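Local coordinates for putative acyl-[acyl-carrier-protein]--UDP-N-acetylglucosamine O-acyltransferase (Bacteroides fragilis, PDB 4R36), which probably transfers an acyl chain from acyl carrier protein to UDP-N-acetylglucosamine, as the LpxA family does at the start of lipid A synthesis, at residues Ala80-Asp88 / Asn109-Ala117; Tyr45-Asn56 / Asn63-Asn74. One frame throughout, in Å; residues are numbered along the deposited sequence.

Contact 1: residues Ala80-Asp88 / Asn109-Ala117; sequences AVIGAIPQD and NVTINRGTA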
loop_
_atom_site.group_PDB
_atom_site.type_symbol
_atom_site.label_atom_id
_atom_site.label_comp_id
_atom_site.label_asym_id
_atom_site.label_seq_id
_atom_site.Cartn_x
_atom_site.Cartn_y
_atom_site.Cartn_z
ATOM N N ALA A 80 -13.482 5.594 1.382
ATOM C CA ALA A 80 -13.721 4.672 0.282
ATOM C C ALA A 80 -14.241 5.391 -0.959
ATOM O O ALA A 80 -14.936 6.424 -0.866
ATOM C CB ALA A 80 -14.686 3.604 0.701
ATOM N N VAL A 81 -13.830 4.905 -2.121
ATOM C CA VAL A 81 -14.247 5.488 -3.345
ATOM C C VAL A 81 -14.791 4.360 -4.222
ATOM O O VAL A 81 -13.998 3.555 -4.778
ATOM C CB VAL A 81 -13.093 6.232 -4.048
ATOM C CG1 VAL A 81 -13.597 6.916 -5.317
ATOM C CG2 VAL A 81 -12.415 7.254 -3.101
ATOM N N ILE A 82 -16.089 4.372 -4.451
ATOM C CA ILE A 82 -16.741 3.402 -5.316
ATOM C C ILE A 82 -17.202 4.049 -6.607
ATOM O O ILE A 82 -17.826 5.123 -6.594
ATOM C CB ILE A 82 -17.911 2.748 -4.562
ATOM C CG1 ILE A 82 -17.401 2.054 -3.272
ATOM C CG2 ILE A 82 -18.625 1.723 -5.433
ATOM C CD1 ILE A 82 -18.487 1.459 -2.423
ATOM N N GLY A 83 -16.819 3.437 -7.741
ATOM C CA GLY A 83 -17.297 3.791 -9.039
ATOM C C GLY A 83 -16.475 4.718 -9.876
ATOM O O GLY A 83 -16.902 5.085 -10.974
ATOM N N ALA A 84 -15.260 5.049 -9.447
ATOM C CA ALA A 84 -14.413 5.848 -10.308
ATOM C C ALA A 84 -14.089 5.124 -11.610
ATOM O O ALA A 84 -14.103 3.861 -11.671
ATOM C CB ALA A 84 -13.143 6.248 -9.603
ATOM N N ILE A 85 -13.835 5.915 -12.652
ATOM C CA ILE A 85 -13.518 5.369 -13.941
ATOM C C ILE A 85 -12.275 4.444 -13.866
ATOM O O ILE A 85 -11.410 4.639 -12.997
ATOM C CB ILE A 85 -13.317 6.409 -15.033
ATOM C CG1 ILE A 85 -12.149 7.353 -14.702
ATOM C CG2 ILE A 85 -14.639 7.170 -15.241
ATOM C CD1 ILE A 85 -11.800 8.255 -15.830
ATOM N N PRO A 86 -12.200 3.444 -14.752
ATOM C CA PRO A 86 -11.073 2.569 -14.784
ATOM C C PRO A 86 -9.727 3.297 -14.822
ATOM O O PRO A 86 -9.583 4.354 -15.404
ATOM C CB PRO A 86 -11.269 1.776 -16.085
ATOM C CG PRO A 86 -12.746 1.766 -16.326
ATOM C CD PRO A 86 -13.264 3.032 -15.699
ATOM N N GLN A 87 -8.723 2.687 -14.235
ATOM C CA GLN A 87 -7.388 3.122 -14.388
ATOM C C GLN A 87 -6.799 2.631 -15.745
ATOM O O GLN A 87 -5.819 3.127 -16.202
ATOM C CB GLN A 87 -6.547 2.694 -13.172
ATOM C CG GLN A 87 -6.969 3.368 -11.860
ATOM C CD GLN A 87 -6.108 2.956 -10.700
ATOM O OE1 GLN A 87 -5.713 1.809 -10.573
ATOM N NE2 GLN A 87 -5.939 3.828 -9.809
ATOM N N ASP A 88 -7.478 1.762 -16.432
ATOM C CA ASP A 88 -7.118 1.305 -17.800
ATOM C C ASP A 88 -7.145 2.427 -18.850
ATOM O O ASP A 88 -8.189 2.976 -19.138
ATOM C CB ASP A 88 -8.149 0.237 -18.152
ATOM C CG ASP A 88 -7.835 -0.520 -19.420
ATOM O OD1 ASP A 88 -6.857 -0.146 -20.127
ATOM O OD2 ASP A 88 -8.581 -1.467 -19.679
ATOM N N ASN A 109 -10.573 3.944 2.519
ATOM C CA ASN A 109 -9.840 4.133 1.277
ATOM C C ASN A 109 -9.827 2.962 0.307
ATOM O O ASN A 109 -8.985 2.939 -0.568
ATOM C CB ASN A 109 -8.408 4.550 1.594
ATOM C CG ASN A 109 -8.359 5.894 2.256
ATOM O OD1 ASN A 109 -8.911 6.862 1.695
ATOM N ND2 ASN A 109 -7.764 5.981 3.476
ATOM N N VAL A 110 -10.761 2.033 0.442
ATOM C CA VAL A 110 -10.952 1.014 -0.562
ATOM C C VAL A 110 -11.411 1.658 -1.872
ATOM O O VAL A 110 -12.214 2.599 -1.862
ATOM C CB VAL A 110 -11.930 -0.044 -0.113
ATOM C CG1 VAL A 110 -12.417 -0.863 -1.285
ATOM C CG2 VAL A 110 -11.323 -0.926 0.999
ATOM N N THR A 111 -10.863 1.211 -2.992
ATOM C CA THR A 111 -11.252 1.708 -4.280
ATOM C C THR A 111 -11.867 0.550 -5.091
ATOM O O THR A 111 -11.263 -0.523 -5.231
ATOM C CB THR A 111 -10.072 2.362 -5.056
ATOM O OG1 THR A 111 -8.927 1.476 -5.113
ATOM C CG2 THR A 111 -9.659 3.670 -4.415
ATOM N N ILE A 112 -13.072 0.783 -5.627
ATOM C CA ILE A 112 -13.682 -0.138 -6.542
ATOM C C ILE A 112 -14.040 0.623 -7.821
ATOM O O ILE A 112 -15.036 1.339 -7.870
ATOM C CB ILE A 112 -14.906 -0.848 -5.934
ATOM C CG1 ILE A 112 -14.597 -1.452 -4.563
ATOM C CG2 ILE A 112 -15.474 -1.894 -6.877
ATOM C CD1 ILE A 112 -15.779 -2.035 -3.825
ATOM N N ASN A 113 -13.227 0.460 -8.855
ATOM C CA ASN A 113 -13.459 1.180 -10.073
ATOM C C ASN A 113 -14.588 0.495 -10.864
ATOM O O ASN A 113 -14.724 -0.725 -10.858
ATOM C CB ASN A 113 -12.209 1.253 -10.971
ATOM C CG ASN A 113 -10.952 1.885 -10.347
ATOM O OD1 ASN A 113 -9.868 1.681 -10.901
ATOM N ND2 ASN A 113 -11.064 2.628 -9.278
ATOM N N ARG A 114 -15.354 1.281 -11.626
ATOM C CA ARG A 114 -16.275 0.723 -12.562
ATOM C C ARG A 114 -15.622 0.054 -13.737
ATOM O O ARG A 114 -14.380 0.132 -13.961
ATOM C CB ARG A 114 -17.319 1.775 -13.012
ATOM C CG ARG A 114 -16.867 2.961 -13.851
ATOM C CD ARG A 114 -18.128 3.839 -14.009
ATOM N NE ARG A 114 -17.968 5.090 -14.753
ATOM C CZ ARG A 114 -18.186 5.274 -16.062
ATOM N NH1 ARG A 114 -18.442 4.291 -16.864
ATOM N NH2 ARG A 114 -18.064 6.486 -16.586
ATOM N N GLY A 115 -16.435 -0.622 -14.518
ATOM C CA GLY A 115 -15.929 -1.494 -15.601
ATOM C C GLY A 115 -15.479 -0.784 -16.902
ATOM O O GLY A 115 -15.578 0.436 -17.030
ATOM N N THR A 116 -15.001 -1.585 -17.852
ATOM C CA THR A 116 -14.666 -1.124 -19.203
ATOM C C THR A 116 -15.525 -1.937 -20.201
ATOM O O THR A 116 -16.224 -2.870 -19.813
ATOM C CB THR A 116 -13.209 -1.372 -19.572
ATOM O OG1 THR A 116 -12.947 -2.789 -19.676
ATOM C CG2 THR A 116 -12.275 -0.717 -18.615
ATOM N N ALA A 117 -15.381 -1.652 -21.491
ATOM C CA ALA A 117 -16.064 -2.425 -22.534
ATOM C C ALA A 117 -15.677 -3.893 -22.536
ATOM O O ALA A 117 -16.356 -4.714 -23.105
ATOM C CB ALA A 117 -15.753 -1.833 -23.898
HETATM O O HOH W 1 -12.925 3.961 -7.401
HETATM O O HOH W 2 -17.763 6.994 -12.543
HETATM O O HOH W 3 -9.222 -0.002 -12.947
HETATM O O HOH W 4 -10.488 -2.909 -20.922
#
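Val81 N donates to Val110 O (2.8 Å) and Val81 O accepts from Ile112 N, so Val81 is held at both its amide and its carbonyl. Ile82 turns to the same face as Ile112, its CG1 4.4 Å from Ile112 CD1, while Gly83 N donates to Ile112 O at 2.8 Å. These bonds between parallel strands stack two successive coils of the left-handed beta helix, the fold built from hexapeptide repeats. At the Gly83 carbonyl the coils are also joined through a water, which donates to Gly83 O and accepts from Arg114 NE; Gly83 O lies at the edge of that guanidinium, whose NH1 is bound by Ser96. Ala84 O accepts from Arg114 N (2.9 Å), and Ile85 CG2 leans on Arg114 NH2. The ring of Pro86 is wedged against the second coil, its CG 3.2 Å from Gly115 O and only 3.4 Å from Thr116 CG2, a tight carbon contact. Past it, Gln87 N and Asn113 OD1 share a water. At Asp88 a water donates to both Asp88 OD2 and Thr116 OG1, while Asp88 also forms a salt bridge to Lys90, a UDP-GlcNAc-binding residue, and Thr116 OG1 bonds to Asp139.

Contact 2: residues Tyr45-Asn56 / Asn63-Asn74; sequences YIDRNVVIGDNN and NILYGSRIGNGN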
loop_
_atom_site.group_PDB
_atom_site.type_symbol
_atom_site.label_atom_id
_atom_site.label_comp_id
_atom_site.label_asym_id
_atom_site.label_seq_id
_atom_site.Cartn_x
_atom_site.Cartn_y
_atom_site.Cartn_z
ATOM N N TYR A 45 -20.146 12.095 -0.650
ATOM C CA TYR A 45 -20.472 12.582 -1.972
ATOM C C TYR A 45 -21.079 11.474 -2.771
ATOM O O TYR A 45 -20.457 10.421 -2.952
ATOM C CB TYR A 45 -19.244 13.103 -2.674
ATOM C CG TYR A 45 -19.491 13.453 -4.122
ATOM C CD1 TYR A 45 -19.353 12.505 -5.146
ATOM C CD2 TYR A 45 -19.877 14.724 -4.472
ATOM C CE1 TYR A 45 -19.577 12.842 -6.484
ATOM C CE2 TYR A 45 -20.130 15.064 -5.789
ATOM C CZ TYR A 45 -20.009 14.131 -6.790
ATOM O OH TYR A 45 -20.211 14.533 -8.092
ATOM N N ILE A 46 -22.334 11.639 -3.156
ATOM C CA ILE A 46 -23.108 10.657 -3.946
ATOM C C ILE A 46 -23.576 11.320 -5.220
ATOM O O ILE A 46 -24.305 12.340 -5.184
ATOM C CB ILE A 46 -24.292 10.101 -3.185
ATOM C CG1 ILE A 46 -23.883 9.561 -1.813
ATOM C CG2 ILE A 46 -24.964 9.030 -4.001
ATOM C CD1 ILE A 46 -24.926 8.872 -1.025
ATOM N N ASP A 47 -23.168 10.732 -6.340
ATOM C CA ASP A 47 -23.429 11.182 -7.696
ATOM C C ASP A 47 -24.791 10.721 -8.202
ATOM O O ASP A 47 -25.502 9.912 -7.601
ATOM C CB ASP A 47 -22.389 10.496 -8.572
ATOM C CG ASP A 47 -21.643 11.384 -9.512
ATOM O OD1 ASP A 47 -22.147 12.428 -9.962
ATOM O OD2 ASP A 47 -20.540 10.872 -9.907
ATOM N N ARG A 48 -25.123 11.216 -9.379
ATOM C CA ARG A 48 -26.196 10.672 -10.168
ATOM C C ARG A 48 -25.814 9.302 -10.745
ATOM O O ARG A 48 -24.630 8.908 -10.692
ATOM C CB ARG A 48 -26.535 11.683 -11.264
ATOM C CG ARG A 48 -25.526 11.722 -12.379
ATOM C CD ARG A 48 -25.755 12.847 -13.360
ATOM N NE ARG A 48 -24.549 12.961 -14.163
ATOM C CZ ARG A 48 -24.458 12.647 -15.448
ATOM N NH1 ARG A 48 -25.502 12.173 -16.123
ATOM N NH2 ARG A 48 -23.319 12.803 -16.061
ATOM N N ASN A 49 -26.810 8.564 -11.254
ATOM C CA ASN A 49 -26.621 7.193 -11.776
ATOM C C ASN A 49 -25.964 6.331 -10.692
ATOM O O ASN A 49 -24.984 5.581 -10.940
ATOM C CB ASN A 49 -25.781 7.211 -13.035
ATOM C CG ASN A 49 -25.677 5.848 -13.699
ATOM O OD1 ASN A 49 -26.544 5.025 -13.578
ATOM N ND2 ASN A 49 -24.545 5.585 -14.294
ATOM N N VAL A 50 -26.552 6.419 -9.508
ATOM C CA VAL A 50 -26.173 5.631 -8.346
ATOM C C VAL A 50 -27.439 4.944 -7.845
ATOM O O VAL A 50 -28.529 5.592 -7.773
ATOM C CB VAL A 50 -25.555 6.521 -7.253
ATOM C CG1 VAL A 50 -25.565 5.793 -5.909
ATOM C CG2 VAL A 50 -24.170 7.056 -7.670
ATOM N N VAL A 51 -27.303 3.664 -7.478
ATOM C CA VAL A 51 -28.313 2.917 -6.760
ATOM C C VAL A 51 -27.743 2.370 -5.470
ATOM O O VAL A 51 -26.703 1.707 -5.483
ATOM C CB VAL A 51 -28.866 1.784 -7.619
ATOM C CG1 VAL A 51 -29.977 1.030 -6.920
ATOM C CG2 VAL A 51 -29.305 2.382 -8.960
ATOM N N ILE A 52 -28.415 2.683 -4.368
ATOM C CA ILE A 52 -28.072 2.229 -3.023
ATOM C C ILE A 52 -29.307 1.581 -2.402
ATOM O O ILE A 52 -30.413 2.208 -2.320
ATOM C CB ILE A 52 -27.579 3.418 -2.153
ATOM C CG1 ILE A 52 -26.246 3.996 -2.672
ATOM C CG2 ILE A 52 -27.453 3.007 -0.708
ATOM C CD1 ILE A 52 -25.932 5.363 -2.140
ATOM N N GLY A 53 -29.139 0.367 -1.906
ATOM C CA GLY A 53 -30.193 -0.455 -1.299
ATOM C C GLY A 53 -30.543 -0.052 0.103
ATOM O O GLY A 53 -30.277 1.072 0.525
ATOM N N ASP A 54 -31.120 -0.979 0.838
ATOM C CA ASP A 54 -31.569 -0.720 2.207
ATOM C C ASP A 54 -30.541 -1.026 3.236
ATOM O O ASP A 54 -29.638 -1.840 3.010
ATOM C CB ASP A 54 -32.767 -1.596 2.534
ATOM C CG ASP A 54 -33.966 -1.324 1.596
ATOM O OD1 ASP A 54 -34.111 -0.207 1.021
ATOM O OD2 ASP A 54 -34.706 -2.301 1.413
ATOM N N ASN A 55 -30.684 -0.401 4.389
ATOM C CA ASN A 55 -29.884 -0.775 5.609
ATOM C C ASN A 55 -28.354 -0.594 5.379
ATOM O O ASN A 55 -27.573 -1.403 5.794
ATOM C CB ASN A 55 -30.160 -2.192 6.091
ATOM C CG ASN A 55 -31.647 -2.468 6.323
ATOM O OD1 ASN A 55 -32.331 -1.665 6.903
ATOM N ND2 ASN A 55 -32.110 -3.589 5.894
ATOM N N ASN A 56 -27.955 0.482 4.738
ATOM C CA ASN A 56 -26.543 0.749 4.464
ATOM C C ASN A 56 -26.079 1.824 5.387
ATOM O O ASN A 56 -26.837 2.702 5.758
ATOM C CB ASN A 56 -26.298 1.139 3.017
ATOM C CG ASN A 56 -26.454 -0.056 2.077
ATOM O OD1 ASN A 56 -25.654 -1.031 2.113
ATOM N ND2 ASN A 56 -27.478 -0.006 1.231
ATOM N N ASN A 63 -17.055 8.341 -1.024
ATOM C CA ASN A 63 -17.451 8.804 -2.336
ATOM C C ASN A 63 -18.121 7.672 -3.119
ATOM O O ASN A 63 -17.516 6.578 -3.298
ATOM C CB ASN A 63 -16.265 9.320 -3.098
ATOM C CG ASN A 63 -15.451 10.343 -2.297
ATOM O OD1 ASN A 63 -14.559 10.034 -1.442
ATOM N ND2 ASN A 63 -15.685 11.499 -2.605
ATOM N N ILE A 64 -19.380 7.877 -3.537
ATOM C CA ILE A 64 -20.122 6.926 -4.324
ATOM C C ILE A 64 -20.404 7.581 -5.667
ATOM O O ILE A 64 -21.271 8.521 -5.798
ATOM C CB ILE A 64 -21.449 6.517 -3.639
ATOM C CG1 ILE A 64 -21.303 6.225 -2.146
ATOM C CG2 ILE A 64 -22.117 5.324 -4.368
ATOM C CD1 ILE A 64 -20.448 5.022 -1.842
ATOM N N LEU A 65 -19.675 7.124 -6.688
ATOM C CA LEU A 65 -19.660 7.811 -7.968
ATOM C C LEU A 65 -20.553 7.177 -9.055
ATOM O O LEU A 65 -21.075 6.043 -8.922
ATOM C CB LEU A 65 -18.207 7.900 -8.462
ATOM C CG LEU A 65 -17.145 8.475 -7.512
ATOM C CD1 LEU A 65 -15.795 8.466 -8.247
ATOM C CD2 LEU A 65 -17.525 9.882 -7.091
ATOM N N TYR A 66 -20.750 7.962 -10.101
ATOM C CA TYR A 66 -21.517 7.598 -11.268
ATOM C C TYR A 66 -21.266 6.139 -11.661
ATOM O O TYR A 66 -20.113 5.734 -11.953
ATOM C CB TYR A 66 -21.044 8.531 -12.399
ATOM C CG TYR A 66 -21.750 8.352 -13.695
ATOM C CD1 TYR A 66 -21.317 7.424 -14.623
ATOM C CD2 TYR A 66 -22.868 9.162 -14.035
ATOM C CE1 TYR A 66 -21.947 7.290 -15.848
ATOM C CE2 TYR A 66 -23.513 9.007 -15.267
ATOM C CZ TYR A 66 -23.072 8.082 -16.156
ATOM O OH TYR A 66 -23.690 7.923 -17.367
ATOM N N GLY A 67 -22.340 5.353 -11.634
ATOM C CA GLY A 67 -22.278 3.977 -12.039
ATOM C C GLY A 67 -22.264 2.993 -10.886
ATOM O O GLY A 67 -22.193 1.795 -11.113
ATOM N N SER A 68 -22.258 3.469 -9.666
ATOM C CA SER A 68 -22.248 2.559 -8.518
ATOM C C SER A 68 -23.586 1.919 -8.275
ATOM O O SER A 68 -24.644 2.565 -8.460
ATOM C CB SER A 68 -21.854 3.271 -7.259
ATOM O OG SER A 68 -20.562 3.893 -7.341
ATOM N N ARG A 69 -23.526 0.652 -7.848
ATOM C CA ARG A 69 -24.666 -0.135 -7.492
ATOM C C ARG A 69 -24.343 -0.855 -6.214
ATOM O O ARG A 69 -23.399 -1.685 -6.161
ATOM C CB ARG A 69 -24.957 -1.145 -8.571
ATOM C CG ARG A 69 -25.111 -0.596 -9.985
ATOM C CD ARG A 69 -26.443 0.120 -10.174
ATOM N NE ARG A 69 -26.578 0.636 -11.522
ATOM C CZ ARG A 69 -26.302 1.868 -11.927
ATOM N NH1 ARG A 69 -25.811 2.778 -11.109
ATOM N NH2 ARG A 69 -26.517 2.195 -13.200
ATOM N N ILE A 70 -25.087 -0.525 -5.173
ATOM C CA ILE A 70 -24.878 -1.016 -3.868
ATOM C C ILE A 70 -26.119 -1.725 -3.374
ATOM O O ILE A 70 -27.246 -1.176 -3.412
ATOM C CB ILE A 70 -24.442 0.140 -2.941
ATOM C CG1 ILE A 70 -23.040 0.652 -3.392
ATOM C CG2 ILE A 70 -24.445 -0.269 -1.481
ATOM C CD1 ILE A 70 -22.730 2.029 -2.880
ATOM N N GLY A 71 -25.910 -2.928 -2.858
ATOM C CA GLY A 71 -26.997 -3.741 -2.296
ATOM C C GLY A 71 -27.471 -3.337 -0.939
ATOM O O GLY A 71 -27.567 -2.145 -0.625
ATOM N N ASN A 72 -27.749 -4.334 -0.116
ATOM C CA ASN A 72 -28.277 -4.059 1.249
ATOM C C ASN A 72 -27.344 -4.422 2.383
ATOM O O ASN A 72 -26.587 -5.389 2.289
ATOM C CB ASN A 72 -29.547 -4.891 1.490
ATOM C CG ASN A 72 -30.579 -4.678 0.393
ATOM O OD1 ASN A 72 -30.857 -3.573 -0.043
ATOM N ND2 ASN A 72 -31.127 -5.758 -0.060
ATOM N N GLY A 73 -27.419 -3.690 3.477
ATOM C CA GLY A 73 -26.745 -4.111 4.685
ATOM C C GLY A 73 -25.207 -3.862 4.726
ATOM O O GLY A 73 -24.512 -4.415 5.546
ATOM N N ASN A 74 -24.696 -3.055 3.821
ATOM C CA ASN A 74 -23.249 -2.812 3.766
ATOM C C ASN A 74 -22.825 -1.708 4.709
ATOM O O ASN A 74 -23.635 -0.833 5.090
ATOM C CB ASN A 74 -22.916 -2.363 2.373
ATOM C CG ASN A 74 -23.252 -3.410 1.337
ATOM O OD1 ASN A 74 -22.541 -4.439 1.190
ATOM N ND2 ASN A 74 -24.353 -3.196 0.620
#
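With CG of both Asn49 (chi1 -174°) and Tyr66 (chi1 -178°) anti to the backbone N, the Asn49 amide points its ND2 onto the face of the Tyr66 ring. Asn49 ND2 sits above the ring centre, 3.4 Å from Tyr66 CZ, with the amide plane steeply inclined to the ring, and Asn49 CB adds a CH-pi contact on the ring face. Arg69, bent at chi2 (-75°), brings its guanidinium back to Asn49 and grips it end-on: NH2 donates to Asn49 OD1 (2.9 Å) and NH1 to Asn49 O (2.9 Å). The Gly67 amide reaches Asn49 O from the opposite face of the carbonyl plane, leaving this oxygen doubly bound. One face of the Arg48 guanidinium covers Tyr66 CE2, and Asp47 OD2 receives the Tyr66 amide from above its carboxylate plane. Beyond this turn, Ile52 and Ile70 run alongside each other in the same direction, Ile52 CG1 4.0 Å from Ile70 CD1. At the next corner Asn72 OD1 accepts from Asp54 N (2.8 Å). Asn56 ND2 donates to Gly71 O (2.8 Å) in a nearly straight bond and its OD1 takes Asn74 N and ND2, while Asn74 OD1 accepts from Asn104 N. These bonds tie two adjacent coils of the left-handed beta helix together at a corner. Around this pair of coils, strand 81-82 packs beside strand 63-64, strand 97-100 lies along strand 68-70, and strand 75-76 touches Ile64 and Ile70 from the third wall of the prism.

How the contacts relate
Contact 2 closes along the chain before contact 1 opens, and their centres lie 13 Å apart on the same side of the chain's centre. Strands 45-46, 63-64, 81-82 and 111-112 are consecutive in one parallel sheet, so the contacts are the first and third of three steps along one wall of the prism. The 63-64/81-82 step joins them, with Leu65 N 2.7 Å from Ile82 O, a probable hydrogen bond. Contact 2 also turns the corner onto a second wall through strands 51-52 and 68-70. Both contacts touch the second subunit, and Asn109 in contact 1 binds calcium together with its counterparts in the other two subunits, so the ion links the trimer beside this wall, presumably on its axis.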